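Mandelate racemase/muconate lactonizing protein (Geobacillus sp. Y412MC10, PDB 3P3B) is probably a magnesium-dependent enzyme of the enolase superfamily, related to mandelate racemase and muconate lactonizing enzyme. Local coordinates at residues G202-D207 against S225-Y230; I169-G174 against A189-I194; T133-D138 against A150-E155; C43-A48 against I340-M345; K16-K21 against R49-G54. All coordinates share one frame; numbering follows the deposited sequence.

From the N terminus, strand 14-30 runs out and strand 42-52 returns beside it, a hairpin closed by contact 5. Contact 4 closes the longest loop: strand 42-52 meets 340-345, nearly 300 residues on, and its segments alternate with those of contact 5, the two sharing the antiparallel sheet and touching through a K21-D46 salt bridge. Within the span of contact 4, contacts 3, 2 and 1 follow in series along the barrel. Contact 3 sets strand 126-135 against helix 145-161, contact 2 packs helix 180-198 on strand 167-170, and contact 1 pairs strands 204-207 and 229-233; backbone bonds L135-K170 and M205-I169 join them.

Contact 1: G202-D207 against S225-Y230; sequences GKIMID and SDVNLY. With MG (magnesium ion), chain C.
Y230 CG stands opposite its backbone N (chi1 -174°), which turns the ring toward strand 204-207, while K203 CG lies beside its own N (chi1 -62°) and the lysine chain runs on over one ring face. K203 CD sits 3.7 Å from the Y230 ring centroid, a CH-pi contact offset toward the rim. Y230 OH is hydrogen-bonded to E333 OE1. A leucine in place of Y230 would probably leave the K203 methylenes without their flat support and E333 without its hydroxyl partner. The backbones pair in parallel, with Y230 N donating to I204 O (2.7 Å) and I204 N to N228 O (3.3 Å). N228 ND2 adds a bond to G202 O at 3.0 Å, coming from above the carbonyl plane. I204 CG2 touches L229 CD1. D207 OD2 binds magnesium at the C-terminal end of its strand, together with E233 and E263. The pair belongs to the beta-alpha-beta unit of strand 204-207, helix 214-223 and strand 229-233, while helix 180-198 covers I204 and V227.

Contact 2: I169-G174 against A189-I194; sequences IKVGRG and AIVRGI
The R173 guanidinium lies with one face against I190, whose CG1 stands over its centre, 4.0 Å from R173 NH1, the two side chains crossing at about a right angle. R173 NH2 donates to K170 O at 3.0 Å, the acceptor tilted 25° from the guanidinium plane. D139 and D187 form salt bridges with NH1 and NH2, so the buried charge is matched by carboxylates while an aliphatic branch covers one face. This is the helix-on-strand packing of a TIM-type barrel, in which helix 180-198 lies against strand 167-170 and the short turn after it. A leucine in place of R173 would probably leave D139 and D187 without their cationic mate and K170 O without this donor. Apart from the arginine the contact is apolar. I169 presents two branches to the helix: CG2 meets I190 CG2 and V191 CG2, and CD1 reaches I194. With I169 CG1 set beside the backbone N (chi1 -54°) and CD1 extended from it (chi2 169°), the chain runs tip to tip with that of I194. G174 O accepts a hydrogen bond from N215 ND2 of the second subunit. Beside I169 CG2, which also touches V191 CG2, V171 CG1 packs against that same V191 methyl at 3.7 Å.

Contact 3: T133-D138 against A150-E155; sequences TSLYFD and ALMQEE
D138, M152 and L135 have the most surface buried here, and E155 joins them through its carboxylate. D138 turns its side chain toward helix 145-161, and its OD2 comes within 2.5 Å of E155 OE1, the two carboxylate planes standing 61° apart. D138 OD1 has its own partner, the backbone N of G31, while OD2 also receives a weak bond from Y136 N. M152 is bent at both chi2 and chi3 (-51° and -60°), which folds its methyl back toward the strand. Its CE lies 3.2 Å from Y136 O and 3.9 Å from L135 CB, and its SD rests near D138 CB. L135 slides past E155 in the opposite direction, CD2 touching E155 CB at 3.7 Å. A water donates to both E155 O and S134 OG, the latter also hydrogen-bonded to D132. The strand and helix open the beta-alpha-beta unit completed by strand 167-170, with helix 180-198 packing on L135 and M152. Y136 OH is hydrogen-bonded to a bound tartrate, probably from the crystallisation liquor. Two acid groups this close suggest that one of them probably holds a proton, which would ease the repulsion expected between two carboxylates.

Contact 4: C43-A48 against I340-M345; sequences CTVDIA and ITIEGM
I342 reaches C43 and V45 with the end of its side chain. Its CB points toward strand 42-52, and CG1, set beside the backbone N (chi1 -58°), comes 4.2 Å from V45 CG2. From there a second bend (chi2 -67°) brings CD1 between C43 and V45, 4.0 Å from C43 CB and 4.1 Å from V45 CG2. The V45 and I342 side chains cross at about a right angle. Next to them, C43 SG is met by I340, nearest at CG1 (3.8 Å), with CG2 and CD1 only slightly farther off. At the other end I47 CD1 touches M345 SD at 4.3 Å; M345 is the last residue of a type II turn that begins at I342 and is closed by M345 N bonding to I342 O. No hydrogen bond links the two segments. Their strand axes pass 7.8 Å apart at 54°. The arrangement is side-chain packing between two strands that each pair with strand 14-30 in one antiparallel sheet, joining an N-terminal strand to a segment of the enolase-like C-terminal domain.

Contact 5: K16-K21 against R49-G54; sequences KIEFAK and RITIDG
E18 OE1 is gripped by two donors, R49 NE at 2.9 Å and a water at 2.6 Å. The setting is an antiparallel beta hairpin of strands 14-30 and 42-52, in which E18 and R49 form a hydrogen-bonded pair with both side chains on one face. R49 holds the carboxylate side-on with two nitrogens, NE on OE1 and NH1 on OE2 (3.0 Å). Both oxygens lie close to the guanidinium plane, but the arginine meets them from above the carboxylate plane, the carboxylate and guanidinium planes being 47° apart. A bend at chi3 (73°) in the otherwise extended R49 chain turns NE and NH1 to the acid. The remaining guanidinium N-H groups are used as well: NH1 bonds T375, and NH2 bonds Y58 and the backbone O of D371, tying the hairpin to the start of helix 371-380. Backbone bonds run both ways between E18 and R49, and T51 N donates to K16 O at 2.8 Å; the return bond from K16 N to T51 O is longer. On the opposite face I17 and I50 lie side by side and point the same way, their CG1 atoms 4.1 Å apart, with helix 92-107 packed against them. The water on E18 OE1 also donates to R49 O and accepts from T51 OG1 at 2.9 Å.

Contact 1: G202-D207 against S225-Y230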
# COMPACT_ATOMS: atom_id res chain seq x y z
N GLY A 202 -15.71 -28.63 -4.09
CA GLY A 202 -15.00 -27.69 -3.25
C GLY A 202 -14.32 -26.57 -4.02
O GLY A 202 -13.47 -26.81 -4.87
N LYS A 203 -14.71 -25.33 -3.75
CA LYS A 203 -13.92 -24.22 -4.27
C LYS A 203 -12.72 -24.00 -3.37
O LYS A 203 -12.86 -23.88 -2.15
CB LYS A 203 -14.76 -22.95 -4.40
CG LYS A 203 -15.92 -23.08 -5.35
CD LYS A 203 -16.50 -21.74 -5.70
CE LYS A 203 -17.60 -21.88 -6.75
NZ LYS A 203 -18.75 -22.67 -6.24
N ILE A 204 -11.54 -23.96 -3.98
CA ILE A 204 -10.29 -23.78 -3.26
C ILE A 204 -9.72 -22.39 -3.51
O ILE A 204 -9.50 -21.98 -4.65
CB ILE A 204 -9.26 -24.88 -3.66
CG1 ILE A 204 -9.85 -26.27 -3.43
CG2 ILE A 204 -7.95 -24.71 -2.90
CD1 ILE A 204 -10.14 -26.59 -1.95
N MET A 205 -9.46 -21.67 -2.42
CA MET A 205 -8.83 -20.37 -2.51
C MET A 205 -7.45 -20.39 -1.87
O MET A 205 -7.22 -21.12 -0.90
CB MET A 205 -9.70 -19.31 -1.83
CG MET A 205 -10.85 -18.87 -2.70
SD MET A 205 -12.44 -18.78 -1.88
CE MET A 205 -12.73 -20.53 -1.70
N ILE A 206 -6.53 -19.61 -2.40
CA ILE A 206 -5.21 -19.53 -1.78
C ILE A 206 -4.82 -18.11 -1.47
O ILE A 206 -5.08 -17.22 -2.26
CB ILE A 206 -4.10 -20.24 -2.61
CG1 ILE A 206 -3.88 -19.55 -3.96
CG2 ILE A 206 -4.39 -21.75 -2.71
CD1 ILE A 206 -2.64 -20.14 -4.71
N ASP A 207 -4.22 -17.90 -0.31
CA ASP A 207 -3.95 -16.55 0.18
C ASP A 207 -2.50 -16.49 0.63
O ASP A 207 -2.10 -17.17 1.58
CB ASP A 207 -4.92 -16.23 1.34
CG ASP A 207 -4.77 -14.81 1.89
OD1 ASP A 207 -3.79 -14.11 1.56
OD2 ASP A 207 -5.65 -14.43 2.70
N SER A 225 -2.16 -26.47 -11.74
CA SER A 225 -3.07 -26.44 -12.88
C SER A 225 -4.22 -27.44 -12.71
O SER A 225 -5.33 -27.22 -13.21
CB SER A 225 -2.33 -26.77 -14.18
OG SER A 225 -1.21 -25.94 -14.38
N ASP A 226 -3.95 -28.54 -12.01
CA ASP A 226 -4.91 -29.62 -11.82
C ASP A 226 -6.08 -29.18 -10.95
O ASP A 226 -7.24 -29.48 -11.24
CB ASP A 226 -4.25 -30.82 -11.14
CG ASP A 226 -2.77 -30.95 -11.46
OD1 ASP A 226 -2.18 -30.02 -12.06
OD2 ASP A 226 -2.18 -31.99 -11.10
N VAL A 227 -5.74 -28.45 -9.89
CA VAL A 227 -6.68 -28.16 -8.81
C VAL A 227 -7.79 -27.17 -9.18
O VAL A 227 -7.64 -26.35 -10.08
CB VAL A 227 -5.92 -27.64 -7.58
CG1 VAL A 227 -6.86 -27.36 -6.43
CG2 VAL A 227 -4.86 -28.66 -7.17
N ASN A 228 -8.91 -27.25 -8.46
CA ASN A 228 -10.04 -26.36 -8.66
C ASN A 228 -9.84 -25.01 -7.98
O ASN A 228 -10.60 -24.64 -7.05
CB ASN A 228 -11.31 -27.03 -8.14
CG ASN A 228 -12.57 -26.34 -8.63
OD1 ASN A 228 -12.64 -25.89 -9.78
ND2 ASN A 228 -13.59 -26.28 -7.77
N LEU A 229 -8.84 -24.26 -8.44
CA LEU A 229 -8.50 -22.98 -7.81
C LEU A 229 -9.50 -21.89 -8.21
O LEU A 229 -9.60 -21.52 -9.39
CB LEU A 229 -7.09 -22.55 -8.18
CG LEU A 229 -5.96 -22.70 -7.16
CD1 LEU A 229 -6.10 -23.93 -6.28
CD2 LEU A 229 -4.61 -22.69 -7.86
N TYR A 230 -10.25 -21.40 -7.23
CA TYR A 230 -11.29 -20.42 -7.47
C TYR A 230 -10.71 -19.00 -7.48
O TYR A 230 -11.04 -18.20 -8.36
CB TYR A 230 -12.40 -20.56 -6.42
CG TYR A 230 -13.56 -19.67 -6.70
CD1 TYR A 230 -14.45 -19.96 -7.73
CD2 TYR A 230 -13.77 -18.51 -5.97
CE1 TYR A 230 -15.52 -19.14 -8.02
CE2 TYR A 230 -14.84 -17.67 -6.25
CZ TYR A 230 -15.71 -18.00 -7.28
OH TYR A 230 -16.78 -17.17 -7.57
MG MG C . -6.42 -12.44 3.02
O HOH W 1 -4.56 -11.65 2.24

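Contact 2: I169-G174 against A189-I194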
# COMPACT_ATOMS: atom_id res chain seq x y z
N ILE A 169 -6.86 -21.54 1.75
CA ILE A 169 -5.63 -22.09 2.27
C ILE A 169 -4.53 -21.03 2.31
O ILE A 169 -4.19 -20.43 1.27
CB ILE A 169 -5.18 -23.26 1.36
CG1 ILE A 169 -6.32 -24.27 1.23
CG2 ILE A 169 -3.89 -23.88 1.86
CD1 ILE A 169 -6.09 -25.33 0.15
N LYS A 170 -3.96 -20.78 3.49
CA LYS A 170 -2.80 -19.90 3.59
C LYS A 170 -1.60 -20.53 2.88
O LYS A 170 -1.26 -21.68 3.13
CB LYS A 170 -2.45 -19.59 5.05
CG LYS A 170 -3.47 -18.66 5.79
CD LYS A 170 -3.48 -17.29 5.15
CE LYS A 170 -4.51 -16.33 5.74
NZ LYS A 170 -5.83 -16.47 5.08
N VAL A 171 -0.96 -19.77 1.99
CA VAL A 171 0.28 -20.22 1.35
C VAL A 171 1.33 -19.15 1.57
O VAL A 171 1.08 -18.16 2.25
CB VAL A 171 0.13 -20.47 -0.15
CG1 VAL A 171 -0.79 -21.64 -0.38
CG2 VAL A 171 -0.43 -19.20 -0.85
N GLY A 172 2.51 -19.33 1.00
CA GLY A 172 3.59 -18.39 1.23
C GLY A 172 4.54 -18.76 2.34
O GLY A 172 5.22 -17.89 2.90
N ARG A 173 4.64 -20.06 2.63
CA ARG A 173 5.47 -20.57 3.72
C ARG A 173 6.94 -20.16 3.55
O ARG A 173 7.62 -19.85 4.54
CB ARG A 173 5.33 -22.09 3.82
CG ARG A 173 4.01 -22.54 4.43
CD ARG A 173 3.78 -24.05 4.25
NE ARG A 173 2.59 -24.49 4.97
CZ ARG A 173 1.34 -24.21 4.60
NH1 ARG A 173 0.31 -24.63 5.33
NH2 ARG A 173 1.11 -23.50 3.50
N GLY A 174 7.38 -20.10 2.30
CA GLY A 174 8.75 -19.76 1.98
C GLY A 174 9.11 -18.29 2.01
O GLY A 174 10.28 -17.93 1.90
N ALA A 189 2.12 -28.88 -2.13
CA ALA A 189 1.67 -30.16 -1.59
C ALA A 189 0.44 -30.00 -0.69
O ALA A 189 -0.51 -30.79 -0.77
CB ALA A 189 2.80 -30.84 -0.83
N ILE A 190 0.46 -28.96 0.15
CA ILE A 190 -0.68 -28.70 1.04
C ILE A 190 -1.94 -28.42 0.22
O ILE A 190 -3.00 -28.99 0.47
CB ILE A 190 -0.43 -27.52 2.02
CG1 ILE A 190 0.76 -27.79 2.95
CG2 ILE A 190 -1.71 -27.23 2.84
CD1 ILE A 190 0.77 -29.16 3.57
N VAL A 191 -1.82 -27.54 -0.77
CA VAL A 191 -2.98 -27.20 -1.59
C VAL A 191 -3.52 -28.41 -2.34
O VAL A 191 -4.73 -28.65 -2.35
CB VAL A 191 -2.67 -26.03 -2.57
CG1 VAL A 191 -3.88 -25.74 -3.41
CG2 VAL A 191 -2.27 -24.77 -1.79
N ARG A 192 -2.65 -29.19 -2.98
CA ARG A 192 -3.14 -30.41 -3.62
C ARG A 192 -3.84 -31.34 -2.63
O ARG A 192 -4.91 -31.87 -2.91
CB ARG A 192 -2.01 -31.15 -4.35
CG ARG A 192 -1.75 -30.60 -5.73
CD ARG A 192 -1.37 -31.71 -6.72
NE ARG A 192 -0.55 -31.17 -7.79
CZ ARG A 192 0.75 -30.95 -7.67
NH1 ARG A 192 1.37 -31.24 -6.53
NH2 ARG A 192 1.44 -30.45 -8.69
N GLY A 193 -3.22 -31.51 -1.46
CA GLY A 193 -3.75 -32.38 -0.43
C GLY A 193 -5.16 -31.99 0.01
O GLY A 193 -6.04 -32.85 0.14
N ILE A 194 -5.38 -30.70 0.22
CA ILE A 194 -6.69 -30.25 0.65
C ILE A 194 -7.70 -30.39 -0.49
O ILE A 194 -8.84 -30.80 -0.28
CB ILE A 194 -6.65 -28.82 1.22
CG1 ILE A 194 -5.82 -28.82 2.51
CG2 ILE A 194 -8.06 -28.30 1.47
CD1 ILE A 194 -5.66 -27.47 3.16

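Contact 3: T133-D138 against A150-E155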
# COMPACT_ATOMS: atom_id res chain seq x y z
N THR A 133 -12.01 -20.25 6.37
CA THR A 133 -10.78 -19.47 6.27
C THR A 133 -9.68 -19.90 7.23
O THR A 133 -8.62 -19.26 7.32
CB THR A 133 -11.09 -17.95 6.45
OG1 THR A 133 -10.04 -17.16 5.89
CG2 THR A 133 -11.30 -17.59 7.93
N SER A 134 -9.90 -21.00 7.95
CA SER A 134 -9.09 -21.31 9.14
C SER A 134 -7.83 -22.13 8.89
O SER A 134 -7.18 -22.56 9.86
CB SER A 134 -9.93 -22.02 10.23
OG SER A 134 -10.45 -23.27 9.77
N LEU A 135 -7.48 -22.35 7.63
CA LEU A 135 -6.33 -23.19 7.28
C LEU A 135 -5.03 -22.40 7.20
O LEU A 135 -4.55 -22.06 6.11
CB LEU A 135 -6.60 -23.97 5.99
CG LEU A 135 -7.90 -24.78 6.05
CD1 LEU A 135 -8.31 -25.35 4.71
CD2 LEU A 135 -7.81 -25.90 7.08
N TYR A 136 -4.45 -22.16 8.38
CA TYR A 136 -3.23 -21.36 8.55
C TYR A 136 -1.98 -22.27 8.43
O TYR A 136 -2.13 -23.41 8.00
CB TYR A 136 -3.30 -20.58 9.88
CG TYR A 136 -4.05 -19.26 9.67
CD1 TYR A 136 -5.42 -19.25 9.42
CD2 TYR A 136 -3.37 -18.05 9.66
CE1 TYR A 136 -6.10 -18.04 9.17
CE2 TYR A 136 -4.04 -16.84 9.40
CZ TYR A 136 -5.40 -16.85 9.17
OH TYR A 136 -6.05 -15.64 8.90
N PHE A 137 -0.80 -21.77 8.76
CA PHE A 137 0.45 -22.55 8.60
C PHE A 137 0.57 -23.45 9.83
O PHE A 137 1.50 -23.33 10.62
CB PHE A 137 1.68 -21.63 8.55
CG PHE A 137 1.84 -20.83 7.26
CD1 PHE A 137 0.96 -20.96 6.19
CD2 PHE A 137 2.89 -19.91 7.16
CE1 PHE A 137 1.15 -20.18 5.01
CE2 PHE A 137 3.09 -19.14 6.01
CZ PHE A 137 2.22 -19.28 4.94
N ASP A 138 -0.38 -24.36 9.97
CA ASP A 138 -0.51 -25.15 11.19
C ASP A 138 0.47 -26.31 11.24
O ASP A 138 0.58 -27.01 12.26
CB ASP A 138 -1.95 -25.62 11.28
CG ASP A 138 -2.92 -24.45 11.38
OD1 ASP A 138 -2.61 -23.53 12.14
OD2 ASP A 138 -3.95 -24.44 10.70
N ALA A 150 -0.96 -34.35 5.76
CA ALA A 150 -1.96 -35.11 6.50
C ALA A 150 -2.66 -34.23 7.53
O ALA A 150 -3.87 -34.28 7.69
CB ALA A 150 -1.32 -36.33 7.17
N LEU A 151 -1.88 -33.43 8.25
CA LEU A 151 -2.43 -32.53 9.25
C LEU A 151 -3.40 -31.51 8.63
O LEU A 151 -4.50 -31.28 9.14
CB LEU A 151 -1.29 -31.80 9.96
CG LEU A 151 -1.77 -30.67 10.87
CD1 LEU A 151 -2.78 -31.24 11.86
CD2 LEU A 151 -0.60 -30.01 11.59
N MET A 152 -2.98 -30.90 7.53
CA MET A 152 -3.81 -29.89 6.88
C MET A 152 -5.09 -30.51 6.30
O MET A 152 -6.15 -29.89 6.33
CB MET A 152 -3.01 -29.11 5.82
CG MET A 152 -1.83 -28.31 6.41
SD MET A 152 -2.28 -27.23 7.82
CE MET A 152 -3.51 -26.18 7.02
N GLN A 153 -4.99 -31.73 5.77
CA GLN A 153 -6.19 -32.43 5.33
C GLN A 153 -7.14 -32.65 6.51
O GLN A 153 -8.36 -32.47 6.39
CB GLN A 153 -5.85 -33.77 4.67
CG GLN A 153 -5.32 -33.63 3.26
CD GLN A 153 -4.81 -34.94 2.69
OE1 GLN A 153 -4.28 -35.78 3.43
NE2 GLN A 153 -4.97 -35.12 1.39
N GLU A 154 -6.58 -33.04 7.65
CA GLU A 154 -7.35 -33.26 8.87
C GLU A 154 -8.10 -31.98 9.27
O GLU A 154 -9.30 -32.00 9.57
CB GLU A 154 -6.38 -33.68 9.98
CG GLU A 154 -7.00 -33.84 11.37
CD GLU A 154 -5.93 -34.08 12.45
OE1 GLU A 154 -4.96 -34.82 12.17
OE2 GLU A 154 -6.06 -33.52 13.57
N GLU A 155 -7.38 -30.87 9.26
CA GLU A 155 -8.02 -29.58 9.52
C GLU A 155 -9.18 -29.28 8.56
O GLU A 155 -10.24 -28.87 8.99
CB GLU A 155 -6.99 -28.46 9.56
CG GLU A 155 -6.01 -28.63 10.69
CD GLU A 155 -5.16 -27.40 10.92
OE1 GLU A 155 -5.11 -26.51 10.04
OE2 GLU A 155 -4.54 -27.32 12.00
O HOH W 2 -11.07 -26.26 9.26

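Contact 4: C43-A48 against I340-M345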
# COMPACT_ATOMS: atom_id res chain seq x y z
N CYS A 43 -10.15 -14.80 20.96
CA CYS A 43 -10.87 -13.85 20.11
C CYS A 43 -11.55 -12.82 20.99
O CYS A 43 -11.88 -13.11 22.15
CB CYS A 43 -11.93 -14.58 19.28
SG CYS A 43 -11.25 -15.81 18.15
N THR A 44 -11.75 -11.62 20.47
CA THR A 44 -12.56 -10.64 21.18
C THR A 44 -13.43 -9.90 20.17
O THR A 44 -13.13 -9.86 18.98
CB THR A 44 -11.70 -9.58 21.89
OG1 THR A 44 -10.88 -8.92 20.93
CG2 THR A 44 -10.84 -10.19 22.99
N VAL A 45 -14.50 -9.30 20.66
CA VAL A 45 -15.34 -8.44 19.85
C VAL A 45 -15.76 -7.26 20.70
O VAL A 45 -16.36 -7.44 21.76
CB VAL A 45 -16.61 -9.15 19.36
CG1 VAL A 45 -17.49 -8.14 18.59
CG2 VAL A 45 -16.28 -10.34 18.44
N ASP A 46 -15.43 -6.05 20.25
CA ASP A 46 -15.88 -4.82 20.89
C ASP A 46 -17.31 -4.53 20.45
O ASP A 46 -17.60 -4.49 19.26
CB ASP A 46 -14.96 -3.66 20.53
CG ASP A 46 -13.58 -3.74 21.21
OD1 ASP A 46 -13.36 -4.66 22.02
OD2 ASP A 46 -12.73 -2.86 20.94
N ILE A 47 -18.21 -4.36 21.42
CA ILE A 47 -19.63 -4.23 21.12
C ILE A 47 -20.21 -3.00 21.80
O ILE A 47 -19.81 -2.64 22.92
CB ILE A 47 -20.37 -5.52 21.51
CG1 ILE A 47 -20.22 -6.54 20.38
CG2 ILE A 47 -21.84 -5.26 21.79
CD1 ILE A 47 -20.45 -7.92 20.83
N ALA A 48 -21.11 -2.31 21.11
CA ALA A 48 -21.85 -1.24 21.77
C ALA A 48 -23.31 -1.64 21.87
O ALA A 48 -23.82 -2.37 21.02
CB ALA A 48 -21.70 0.09 21.02
N ILE A 340 -16.03 -19.53 15.60
CA ILE A 340 -15.70 -18.83 16.84
C ILE A 340 -16.86 -18.85 17.82
O ILE A 340 -18.01 -18.70 17.42
CB ILE A 340 -15.31 -17.34 16.59
CG1 ILE A 340 -13.97 -17.25 15.85
CG2 ILE A 340 -15.19 -16.58 17.89
CD1 ILE A 340 -13.80 -15.97 15.04
N THR A 341 -16.56 -19.07 19.10
CA THR A 341 -17.55 -18.93 20.15
C THR A 341 -17.21 -17.73 21.02
O THR A 341 -16.16 -17.72 21.69
CB THR A 341 -17.65 -20.20 21.02
OG1 THR A 341 -18.02 -21.31 20.20
CG2 THR A 341 -18.73 -19.99 22.11
N ILE A 342 -18.08 -16.72 21.00
CA ILE A 342 -17.92 -15.54 21.83
C ILE A 342 -18.92 -15.58 23.00
O ILE A 342 -20.13 -15.74 22.80
CB ILE A 342 -18.19 -14.24 21.03
CG1 ILE A 342 -17.24 -14.15 19.82
CG2 ILE A 342 -18.08 -13.03 21.95
CD1 ILE A 342 -15.78 -13.96 20.20
N GLU A 343 -18.41 -15.44 24.22
CA GLU A 343 -19.28 -15.55 25.39
C GLU A 343 -20.34 -14.47 25.33
O GLU A 343 -20.04 -13.31 25.05
CB GLU A 343 -18.48 -15.46 26.68
CG GLU A 343 -17.52 -16.62 26.86
CD GLU A 343 -18.23 -17.97 26.86
OE1 GLU A 343 -19.04 -18.21 27.79
OE2 GLU A 343 -17.96 -18.80 25.95
N GLY A 344 -21.60 -14.86 25.51
CA GLY A 344 -22.68 -13.88 25.56
C GLY A 344 -23.16 -13.43 24.19
O GLY A 344 -24.01 -12.53 24.08
N MET A 345 -22.64 -14.05 23.14
CA MET A 345 -23.07 -13.73 21.78
C MET A 345 -23.63 -14.98 21.12
O MET A 345 -22.90 -15.77 20.53
CB MET A 345 -21.91 -13.16 20.96
CG MET A 345 -22.36 -12.50 19.63
SD MET A 345 -21.03 -11.65 18.78
CE MET A 345 -20.49 -12.89 17.62

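Contact 5: K16-K21 against R49-G54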
# COMPACT_ATOMS: atom_id res chain seq x y z
N LYS A 16 -28.92 6.33 25.34
CA LYS A 16 -27.77 5.76 26.01
C LYS A 16 -26.90 5.00 25.01
O LYS A 16 -27.38 4.41 24.04
CB LYS A 16 -28.21 4.84 27.16
CG LYS A 16 -27.07 4.48 28.13
CD LYS A 16 -27.46 3.34 29.05
CE LYS A 16 -28.76 3.60 29.77
NZ LYS A 16 -28.58 4.52 30.93
N ILE A 17 -25.60 5.04 25.28
CA ILE A 17 -24.63 4.25 24.53
C ILE A 17 -23.74 3.56 25.55
O ILE A 17 -23.14 4.22 26.40
CB ILE A 17 -23.78 5.14 23.62
CG1 ILE A 17 -24.64 5.76 22.50
CG2 ILE A 17 -22.62 4.33 23.02
CD1 ILE A 17 -23.96 6.88 21.75
N GLU A 18 -23.66 2.24 25.46
CA GLU A 18 -22.78 1.48 26.35
C GLU A 18 -21.79 0.64 25.53
O GLU A 18 -22.11 0.25 24.41
CB GLU A 18 -23.60 0.57 27.25
CG GLU A 18 -24.73 1.29 28.00
CD GLU A 18 -25.77 0.34 28.54
OE1 GLU A 18 -26.75 0.02 27.80
OE2 GLU A 18 -25.60 -0.09 29.71
N PHE A 19 -20.63 0.37 26.12
CA PHE A 19 -19.51 -0.28 25.41
C PHE A 19 -18.92 -1.40 26.26
O PHE A 19 -18.66 -1.20 27.45
CB PHE A 19 -18.40 0.76 25.11
CG PHE A 19 -17.24 0.20 24.33
CD1 PHE A 19 -16.10 -0.25 24.98
CD2 PHE A 19 -17.30 0.09 22.96
CE1 PHE A 19 -15.03 -0.79 24.26
CE2 PHE A 19 -16.24 -0.44 22.24
CZ PHE A 19 -15.10 -0.88 22.89
N ALA A 20 -18.65 -2.54 25.63
CA ALA A 20 -18.01 -3.66 26.32
C ALA A 20 -17.15 -4.48 25.34
O ALA A 20 -17.41 -4.50 24.13
CB ALA A 20 -19.05 -4.55 26.94
N LYS A 21 -16.15 -5.16 25.88
CA LYS A 21 -15.36 -6.09 25.09
C LYS A 21 -15.80 -7.49 25.45
O LYS A 21 -15.74 -7.90 26.63
CB LYS A 21 -13.87 -5.90 25.34
CG LYS A 21 -12.99 -6.85 24.52
CD LYS A 21 -11.52 -6.69 24.87
CE LYS A 21 -11.07 -5.23 24.79
NZ LYS A 21 -10.96 -4.73 23.39
N ARG A 49 -23.96 -1.21 22.94
CA ARG A 49 -25.39 -1.37 23.05
C ARG A 49 -25.96 0.04 23.04
O ARG A 49 -25.56 0.87 23.86
CB ARG A 49 -25.72 -2.06 24.38
CG ARG A 49 -27.20 -2.26 24.65
CD ARG A 49 -27.39 -3.30 25.77
NE ARG A 49 -27.03 -2.76 27.08
CZ ARG A 49 -26.90 -3.50 28.18
NH1 ARG A 49 -26.58 -2.93 29.33
NH2 ARG A 49 -27.08 -4.82 28.13
N ILE A 50 -26.83 0.33 22.08
CA ILE A 50 -27.43 1.67 21.99
C ILE A 50 -28.89 1.61 22.41
O ILE A 50 -29.60 0.64 22.09
CB ILE A 50 -27.33 2.24 20.55
CG1 ILE A 50 -27.66 3.73 20.54
CG2 ILE A 50 -28.20 1.42 19.56
CD1 ILE A 50 -27.34 4.41 19.19
N THR A 51 -29.35 2.64 23.13
CA THR A 51 -30.74 2.72 23.51
C THR A 51 -31.38 3.94 22.87
O THR A 51 -30.88 5.05 23.02
CB THR A 51 -30.92 2.80 25.04
OG1 THR A 51 -30.35 1.63 25.65
CG2 THR A 51 -32.40 2.85 25.38
N ILE A 52 -32.46 3.70 22.13
CA ILE A 52 -33.23 4.75 21.48
C ILE A 52 -34.70 4.47 21.71
O ILE A 52 -35.19 3.37 21.43
CB ILE A 52 -32.99 4.75 19.96
CG1 ILE A 52 -31.51 5.00 19.65
CG2 ILE A 52 -33.88 5.80 19.26
CD1 ILE A 52 -31.09 4.57 18.23
N ASP A 53 -35.43 5.46 22.22
CA ASP A 53 -36.85 5.29 22.48
C ASP A 53 -37.14 4.06 23.32
O ASP A 53 -38.09 3.31 23.04
CB ASP A 53 -37.62 5.22 21.16
CG ASP A 53 -39.12 5.42 21.37
OD1 ASP A 53 -39.48 6.36 22.11
OD2 ASP A 53 -39.92 4.64 20.81
N GLY A 54 -36.33 3.82 24.34
CA GLY A 54 -36.56 2.72 25.25
C GLY A 54 -36.22 1.33 24.74
O GLY A 54 -36.44 0.34 25.44
O HOH W 3 -27.42 1.60 25.81